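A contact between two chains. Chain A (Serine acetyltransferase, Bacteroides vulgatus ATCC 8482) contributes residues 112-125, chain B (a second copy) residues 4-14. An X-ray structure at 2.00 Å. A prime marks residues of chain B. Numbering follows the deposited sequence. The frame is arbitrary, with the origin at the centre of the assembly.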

ATOM      1  N   ALA A 112     -11.077 -27.798  -8.026  1.00 23.86           N
ATOM      2  CA  ALA A 112     -10.744 -26.460  -8.491  1.00 22.12           C
ATOM      3  C   ALA A 112      -9.320 -26.354  -9.020  1.00 20.57           C
ATOM      4  O   ALA A 112      -9.072 -25.647  -9.991  1.00 17.88           O
ATOM      5  CB  ALA A 112     -10.953 -25.447  -7.364  1.00 20.16           C
ATOM      6  N   SER A 113      -8.382 -27.056  -8.394  1.00 20.80           N
ATOM      7  CA  SER A 113      -6.994 -26.974  -8.842  1.00 22.66           C
ATOM      8  C   SER A 113      -6.790 -27.589 -10.227  1.00 23.79           C
ATOM      9  O   SER A 113      -6.012 -27.075 -11.027  1.00 22.58           O
ATOM     10  CB  SER A 113      -6.063 -27.627  -7.811  1.00 23.30           C
ATOM     11  OG  SER A 113      -6.405 -28.979  -7.591  1.00 26.83           O
ATOM     12  N   LEU A 114      -7.497 -28.679 -10.520  1.00 23.89           N
ATOM     13  CA  LEU A 114      -7.365 -29.316 -11.826  1.00 24.74           C
ATOM     14  C   LEU A 114      -7.997 -28.428 -12.909  1.00 23.73           C
ATOM     15  O   LEU A 114      -7.454 -28.285 -14.006  1.00 24.24           O
ATOM     16  CB  LEU A 114      -8.016 -30.702 -11.812  1.00 24.50           C
ATOM     17  CG  LEU A 114      -7.812 -31.579 -13.055  1.00 25.81           C
ATOM     18  CD1 LEU A 114      -6.333 -31.642 -13.413  1.00 25.41           C
ATOM     19  CD2 LEU A 114      -8.357 -32.973 -12.785  1.00 23.95           C
ATOM     20  N   LEU A 115      -9.141 -27.822 -12.599  1.00 23.22           N
ATOM     21  CA  LEU A 115      -9.791 -26.935 -13.556  1.00 21.18           C
ATOM     22  C   LEU A 115      -8.860 -25.755 -13.826  1.00 19.79           C
ATOM     23  O   LEU A 115      -8.702 -25.322 -14.966  1.00 19.51           O
ATOM     24  CB  LEU A 115     -11.134 -26.429 -13.007  1.00 21.93           C
ATOM     25  CG  LEU A 115     -12.300 -27.417 -12.889  1.00 22.82           C
ATOM     26  CD1 LEU A 115     -13.519 -26.707 -12.317  1.00 25.82           C
ATOM     27  CD2 LEU A 115     -12.634 -27.996 -14.256  1.00 23.86           C
ATOM     28  N   ALA A 116      -8.230 -25.242 -12.774  1.00 18.59           N
ATOM     29  CA  ALA A 116      -7.312 -24.115 -12.926  1.00 17.20           C
ATOM     30  C   ALA A 116      -6.145 -24.512 -13.821  1.00 16.95           C
ATOM     31  O   ALA A 116      -5.715 -23.732 -14.668  1.00 16.30           O
ATOM     32  CB  ALA A 116      -6.802 -23.660 -11.562  1.00 16.36           C
ATOM     33  N   ALA A 117      -5.639 -25.731 -13.640  1.00 17.53           N
ATOM     34  CA  ALA A 117      -4.530 -26.203 -14.460  1.00 17.58           C
ATOM     35  C   ALA A 117      -5.008 -26.394 -15.908  1.00 16.72           C
ATOM     36  O   ALA A 117      -4.282 -26.084 -16.859  1.00 16.86           O
ATOM     37  CB  ALA A 117      -3.977 -27.513 -13.896  1.00 15.79           C
ATOM     38  N   ARG A 118      -6.229 -26.899 -16.068  1.00 19.94           N
ATOM     39  CA  ARG A 118      -6.807 -27.110 -17.398  1.00 19.49           C
ATOM     40  C   ARG A 118      -6.885 -25.765 -18.123  1.00 20.26           C
ATOM     41  O   ARG A 118      -6.578 -25.663 -19.313  1.00 18.00           O
ATOM     42  CB  ARG A 118      -8.213 -27.706 -17.296  1.00 23.64           C
ATOM     43  CG  ARG A 118      -8.300 -29.096 -16.652  1.00 29.99           C
ATOM     44  CD  ARG A 118      -7.733 -30.194 -17.542  1.00 33.80           C
ATOM     45  NE  ARG A 118      -7.827 -31.518 -16.924  1.00 36.56           N
ATOM     46  CZ  ARG A 118      -7.330 -32.631 -17.463  1.00 36.13           C
ATOM     47  NH1 ARG A 118      -6.706 -32.580 -18.636  1.00 37.60           N
ATOM     48  NH2 ARG A 118      -7.449 -33.793 -16.827  1.00 32.97           N
ATOM     49  N   PHE A 119      -7.302 -24.729 -17.401  1.00 18.03           N
ATOM     50  CA  PHE A 119      -7.385 -23.411 -18.007  1.00 17.46           C
ATOM     51  C   PHE A 119      -6.009 -22.965 -18.482  1.00 17.71           C
ATOM     52  O   PHE A 119      -5.854 -22.487 -19.606  1.00 18.25           O
ATOM     53  CB  PHE A 119      -7.905 -22.372 -17.015  1.00 14.73           C
ATOM     54  CG  PHE A 119      -7.766 -20.969 -17.513  1.00 14.63           C
ATOM     55  CD1 PHE A 119      -8.645 -20.474 -18.473  1.00 16.88           C
ATOM     56  CD2 PHE A 119      -6.703 -20.167 -17.095  1.00 15.31           C
ATOM     57  CE1 PHE A 119      -8.466 -19.196 -19.021  1.00 16.66           C
ATOM     58  CE2 PHE A 119      -6.510 -18.892 -17.631  1.00 15.79           C
ATOM     59  CZ  PHE A 119      -7.397 -18.406 -18.599  1.00 17.24           C
ATOM     60  N   ILE A 120      -5.017 -23.100 -17.608  1.00 16.73           N
ATOM     61  CA  ILE A 120      -3.660 -22.691 -17.940  1.00 16.89           C
ATOM     62  C   ILE A 120      -3.123 -23.389 -19.179  1.00 17.08           C
ATOM     63  O   ILE A 120      -2.368 -22.793 -19.944  1.00 18.48           O
ATOM     64  CB  ILE A 120      -2.710 -22.922 -16.746  1.00 17.24           C
ATOM     65  CG1 ILE A 120      -2.982 -21.858 -15.678  1.00 15.28           C
ATOM     66  CG2 ILE A 120      -1.252 -22.861 -17.211  1.00 16.65           C
ATOM     67  CD1 ILE A 120      -2.375 -22.149 -14.337  1.00 14.82           C
ATOM     68  N   SER A 121      -3.518 -24.644 -19.378  1.00 18.18           N
ATOM     69  CA  SER A 121      -3.071 -25.404 -20.537  1.00 16.84           C
ATOM     70  C   SER A 121      -3.675 -24.834 -21.811  1.00 18.04           C
ATOM     71  O   SER A 121      -3.280 -25.214 -22.913  1.00 17.51           O
ATOM     72  CB  SER A 121      -3.474 -26.874 -20.417  1.00 19.18           C
ATOM     73  OG  SER A 121      -4.853 -27.046 -20.679  1.00 20.53           O
ATOM     74  N   LYS A 122      -4.638 -23.931 -21.653  1.00 18.65           N
ATOM     75  CA  LYS A 122      -5.292 -23.300 -22.793  1.00 20.30           C
ATOM     76  C   LYS A 122      -4.673 -21.956 -23.173  1.00 18.67           C
ATOM     77  O   LYS A 122      -5.026 -21.380 -24.202  1.00 18.74           O
ATOM     78  CB  LYS A 122      -6.786 -23.092 -22.511  1.00 24.04           C
ATOM     79  CG  LYS A 122      -7.678 -24.251 -22.920  1.00 30.67           C
ATOM     80  CD  LYS A 122      -7.371 -25.521 -22.156  1.00 36.64           C
ATOM     81  CE  LYS A 122      -8.279 -26.662 -22.611  1.00 40.20           C
ATOM     82  NZ  LYS A 122      -8.068 -27.917 -21.832  1.00 40.84           N
ATOM     83  N   LEU A 123      -3.764 -21.450 -22.347  1.00 16.82           N
ATOM     84  CA  LEU A 123      -3.126 -20.167 -22.628  1.00 18.41           C
ATOM     85  C   LEU A 123      -2.384 -20.117 -23.963  1.00 19.73           C
ATOM     86  O   LEU A 123      -2.385 -19.083 -24.635  1.00 18.73           O
ATOM     87  CB  LEU A 123      -2.185 -19.787 -21.481  1.00 17.63           C
ATOM     88  CG  LEU A 123      -2.942 -19.426 -20.196  1.00 17.30           C
ATOM     89  CD1 LEU A 123      -1.979 -19.223 -19.033  1.00 19.21           C
ATOM     90  CD2 LEU A 123      -3.757 -18.159 -20.455  1.00 19.37           C
ATOM     91  N   PRO A 124      -1.727 -21.220 -24.363  1.00 19.75           N
ATOM     92  CA  PRO A 124      -1.022 -21.160 -25.653  1.00 20.09           C
ATOM     93  C   PRO A 124      -2.006 -20.920 -26.799  1.00 20.40           C
ATOM     94  O   PRO A 124      -1.729 -20.161 -27.729  1.00 19.83           O
ATOM     95  CB  PRO A 124      -0.343 -22.524 -25.745  1.00 21.28           C
ATOM     96  CG  PRO A 124      -0.045 -22.841 -24.297  1.00 21.63           C
ATOM     97  CD  PRO A 124      -1.336 -22.419 -23.602  1.00 19.75           C
ATOM     98  N   GLU A 125      -3.163 -21.563 -26.717  1.00 20.26           N
ATOM     99  CA  GLU A 125      -4.190 -21.416 -27.739  1.00 21.32           C
ATOM    100  C   GLU A 125      -4.797 -20.018 -27.664  1.00 19.57           C
ATOM    101  O   GLU A 125      -5.055 -19.396 -28.686  1.00 16.67           O
ATOM    102  CB  GLU A 125      -5.266 -22.485 -27.542  1.00 24.27           C
ATOM    103  CG  GLU A 125      -6.436 -22.428 -28.525  1.00 28.61           C
ATOM    104  CD  GLU A 125      -6.015 -22.636 -29.968  1.00 32.79           C
ATOM    105  OE1 GLU A 125      -5.133 -23.483 -30.218  1.00 34.60           O
ATOM    106  OE2 GLU A 125      -6.576 -21.963 -30.859  1.00 35.19           O
TER
ATOM    107  N   PHE B   4       1.678 -34.002  -8.560  1.00 34.77           N
ATOM    108  CA  PHE B   4       0.222 -34.050  -8.409  1.00 33.63           C
ATOM    109  C   PHE B   4      -0.354 -34.267  -9.810  1.00 30.59           C
ATOM    110  O   PHE B   4       0.388 -34.294 -10.788  1.00 30.30           O
ATOM    111  CB  PHE B   4      -0.304 -32.728  -7.854  1.00 36.05           C
ATOM    112  CG  PHE B   4       0.227 -32.389  -6.499  1.00 38.98           C
ATOM    113  CD1 PHE B   4      -0.183 -33.108  -5.372  1.00 39.84           C
ATOM    114  CD2 PHE B   4       1.139 -31.347  -6.339  1.00 38.06           C
ATOM    115  CE1 PHE B   4       0.308 -32.787  -4.104  1.00 40.07           C
ATOM    116  CE2 PHE B   4       1.634 -31.021  -5.076  1.00 39.89           C
ATOM    117  CZ  PHE B   4       1.217 -31.743  -3.954  1.00 39.46           C
ATOM    118  N   ASN B   5      -1.668 -34.403  -9.914  1.00 30.73           N
ATOM    119  CA  ASN B   5      -2.279 -34.619 -11.216  1.00 29.94           C
ATOM    120  C   ASN B   5      -2.186 -33.381 -12.104  1.00 29.60           C
ATOM    121  O   ASN B   5      -2.227 -33.489 -13.325  1.00 31.43           O
ATOM    122  CB  ASN B   5      -3.739 -35.058 -11.049  1.00 32.22           C
ATOM    123  CG  ASN B   5      -4.598 -33.995 -10.397  1.00 34.81           C
ATOM    124  OD1 ASN B   5      -4.092 -33.105  -9.708  1.00 35.07           O
ATOM    125  ND2 ASN B   5      -5.907 -34.090 -10.594  1.00 35.07           N
ATOM    126  N   TYR B   6      -2.041 -32.207 -11.494  1.00 28.03           N
ATOM    127  CA  TYR B   6      -1.943 -30.964 -12.258  1.00 26.32           C
ATOM    128  C   TYR B   6      -0.501 -30.537 -12.549  1.00 25.71           C
ATOM    129  O   TYR B   6      -0.263 -29.661 -13.378  1.00 26.68           O
ATOM    130  CB  TYR B   6      -2.682 -29.840 -11.516  1.00 26.18           C
ATOM    131  CG  TYR B   6      -2.235 -29.624 -10.087  1.00 26.14           C
ATOM    132  CD1 TYR B   6      -1.013 -29.025  -9.795  1.00 25.89           C
ATOM    133  CD2 TYR B   6      -3.035 -30.036  -9.024  1.00 26.20           C
ATOM    134  CE1 TYR B   6      -0.593 -28.845  -8.471  1.00 26.38           C
ATOM    135  CE2 TYR B   6      -2.629 -29.862  -7.702  1.00 27.25           C
ATOM    136  CZ  TYR B   6      -1.411 -29.267  -7.431  1.00 29.15           C
ATOM    137  OH  TYR B   6      -1.020 -29.095  -6.121  1.00 28.86           O
ATOM    138  N   THR B   7       0.456 -31.171 -11.884  1.00 24.53           N
ATOM    139  CA  THR B   7       1.864 -30.837 -12.052  1.00 23.10           C
ATOM    140  C   THR B   7       2.392 -30.827 -13.482  1.00 23.35           C
ATOM    141  O   THR B   7       2.941 -29.822 -13.934  1.00 21.58           O
ATOM    142  CB  THR B   7       2.747 -31.783 -11.226  1.00 24.65           C
ATOM    143  OG1 THR B   7       2.347 -31.713  -9.856  1.00 24.67           O
ATOM    144  CG2 THR B   7       4.210 -31.400 -11.350  1.00 25.22           C
ATOM    145  N   ASN B   8       2.242 -31.941 -14.191  1.00 22.47           N
ATOM    146  CA  ASN B   8       2.729 -32.025 -15.560  1.00 21.97           C
ATOM    147  C   ASN B   8       1.931 -31.153 -16.522  1.00 20.94           C
ATOM    148  O   ASN B   8       2.437 -30.761 -17.574  1.00 20.64           O
ATOM    149  CB  ASN B   8       2.744 -33.487 -16.032  1.00 23.12           C
ATOM    150  CG  ASN B   8       3.749 -34.337 -15.259  1.00 24.21           C
ATOM    151  OD1 ASN B   8       4.650 -33.803 -14.600  1.00 23.37           O
ATOM    152  ND2 ASN B   8       3.611 -35.655 -15.344  1.00 18.09           N
ATOM    153  N   ILE B   9       0.694 -30.834 -16.158  1.00 19.95           N
ATOM    154  CA  ILE B   9      -0.134 -29.980 -16.999  1.00 19.59           C
ATOM    155  C   ILE B   9       0.471 -28.581 -16.981  1.00 18.70           C
ATOM    156  O   ILE B   9       0.602 -27.938 -18.018  1.00 18.25           O
ATOM    157  CB  ILE B   9      -1.587 -29.922 -16.482  1.00 19.30           C
ATOM    158  CG1 ILE B   9      -2.236 -31.291 -16.630  1.00 19.12           C
ATOM    159  CG2 ILE B   9      -2.393 -28.889 -17.277  1.00 21.01           C
ATOM    160  CD1 ILE B   9      -3.550 -31.422 -15.901  1.00 20.13           C
ATOM    161  N   LEU B  10       0.858 -28.131 -15.790  1.00 18.98           N
ATOM    162  CA  LEU B  10       1.459 -26.814 -15.624  1.00 17.62           C
ATOM    163  C   LEU B  10       2.821 -26.698 -16.306  1.00 18.98           C
ATOM    164  O   LEU B  10       3.103 -25.705 -16.980  1.00 16.31           O
ATOM    165  CB  LEU B  10       1.607 -26.481 -14.136  1.00 17.81           C
ATOM    166  CG  LEU B  10       0.311 -26.346 -13.340  1.00 17.66           C
ATOM    167  CD1 LEU B  10       0.629 -26.015 -11.887  1.00 17.46           C
ATOM    168  CD2 LEU B  10      -0.561 -25.249 -13.962  1.00 17.93           C
ATOM    169  N   THR B  11       3.670 -27.706 -16.132  1.00 20.99           N
ATOM    170  CA  THR B  11       4.996 -27.659 -16.741  1.00 21.86           C
ATOM    171  C   THR B  11       4.904 -27.677 -18.262  1.00 22.09           C
ATOM    172  O   THR B  11       5.631 -26.953 -18.949  1.00 21.84           O
ATOM    173  CB  THR B  11       5.892 -28.826 -16.241  1.00 24.36           C
ATOM    174  OG1 THR B  11       5.198 -30.073 -16.380  1.00 24.52           O
ATOM    175  CG2 THR B  11       6.258 -28.619 -14.774  1.00 23.74           C
ATOM    176  N   GLN B  12       4.001 -28.484 -18.797  1.00 21.80           N
ATOM    177  CA  GLN B  12       3.852 -28.538 -20.244  1.00 22.37           C
ATOM    178  C   GLN B  12       3.337 -27.195 -20.763  1.00 22.09           C
ATOM    179  O   GLN B  12       3.740 -26.742 -21.837  1.00 21.68           O
ATOM    180  CB  GLN B  12       2.897 -29.662 -20.632  1.00 22.99           C
ATOM    181  CG  GLN B  12       2.720 -29.828 -22.139  1.00 29.33           C
ATOM    182  CD  GLN B  12       4.039 -29.991 -22.884  1.00 29.35           C
ATOM    183  OE1 GLN B  12       4.896 -30.788 -22.496  1.00 31.91           O
ATOM    184  NE2 GLN B  12       4.201 -29.239 -23.966  1.00 30.50           N
ATOM    185  N   ALA B  13       2.457 -26.550 -20.001  1.00 20.06           N
ATOM    186  CA  ALA B  13       1.919 -25.259 -20.417  1.00 19.66           C
ATOM    187  C   ALA B  13       3.051 -24.242 -20.503  1.00 18.44           C
ATOM    188  O   ALA B  13       3.155 -23.494 -21.473  1.00 18.92           O
ATOM    189  CB  ALA B  13       0.853 -24.777 -19.430  1.00 15.50           C
ATOM    190  N   VAL B  14       3.903 -24.227 -19.485  1.00 18.86           N
ATOM    191  CA  VAL B  14       5.022 -23.302 -19.458  1.00 18.91           C
ATOM    192  C   VAL B  14       5.958 -23.513 -20.649  1.00 19.20           C
ATOM    193  O   VAL B  14       6.396 -22.544 -21.278  1.00 16.70           O
ATOM    194  CB  VAL B  14       5.819 -23.435 -18.146  1.00 19.40           C
ATOM    195  CG1 VAL B  14       7.114 -22.620 -18.228  1.00 19.39           C
ATOM    196  CG2 VAL B  14       4.962 -22.958 -16.976  1.00 17.90           C
TER
HETATM  197  O   HOH W   1      -6.235 -31.717  -8.212  1.00 43.93           O

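How do the two backbones lie against each other? Helix 112-120 and helix 7-14 of chain B run nearly parallel, 18° apart, with axes approaching to 8.9 Å. In the register of the backbones, the CA atoms of Leu114 and Tyr6′ are 5.7 Å apart, and those of Ser121 and Ala13′ 5.0 Å. No direct hydrogen bond crosses between the stretches, so packing and one water hold them together.

What happens at the start of the chain A stretch? Ser113 points toward chain B, its OG 3.8 Å from CD2 of Tyr6′, obliquely to the ring. Water 1 links the polar groups here, donating to Ser113 OG at 2.8 Å and to Asn5′ OD1 at 3.0 Å; each of its two protons thus has an acceptor on a different chain. Leu114 leaves its helix sideways, but its end comes nearer, placing CD1 3.7 Å from Ile9′ CD1 and CD2 3.5 Å from Asn5′ ND2.

Why does Ala117 matter at the middle? Ala117 points toward chain B, and its CB methyl lies 3.6 Å from Tyr6′ CB, 4.0 Å from Ile9′ CG2 and 4.1 Å from Leu10′ CD2, a small apolar surface shared by three side chains. Arg118 starts away from the partner, yet its guanidinium returns to lay one face over Ile9′, with CZ 4.3 Å from CD1, a contact of dispersion rather than charge.

How does the contact close? Ile120 reaches two residues, CD1 lying 3.6 Å from Leu10′ CD2 and CG2 3.6 Å from Ala13′ CB. The chain then bends through a type I turn from Ile120 to Leu123. From the turn, Ser121 OG donates back to Arg118 O in the helix at 2.6 Å, satisfying the hydroxyl within its own chain, while Ser121 CB sits 3.9 Å from Ile9′ CG2. Beyond the turn, Pro124 CG approaches Ala13′ O at 4.3 Å.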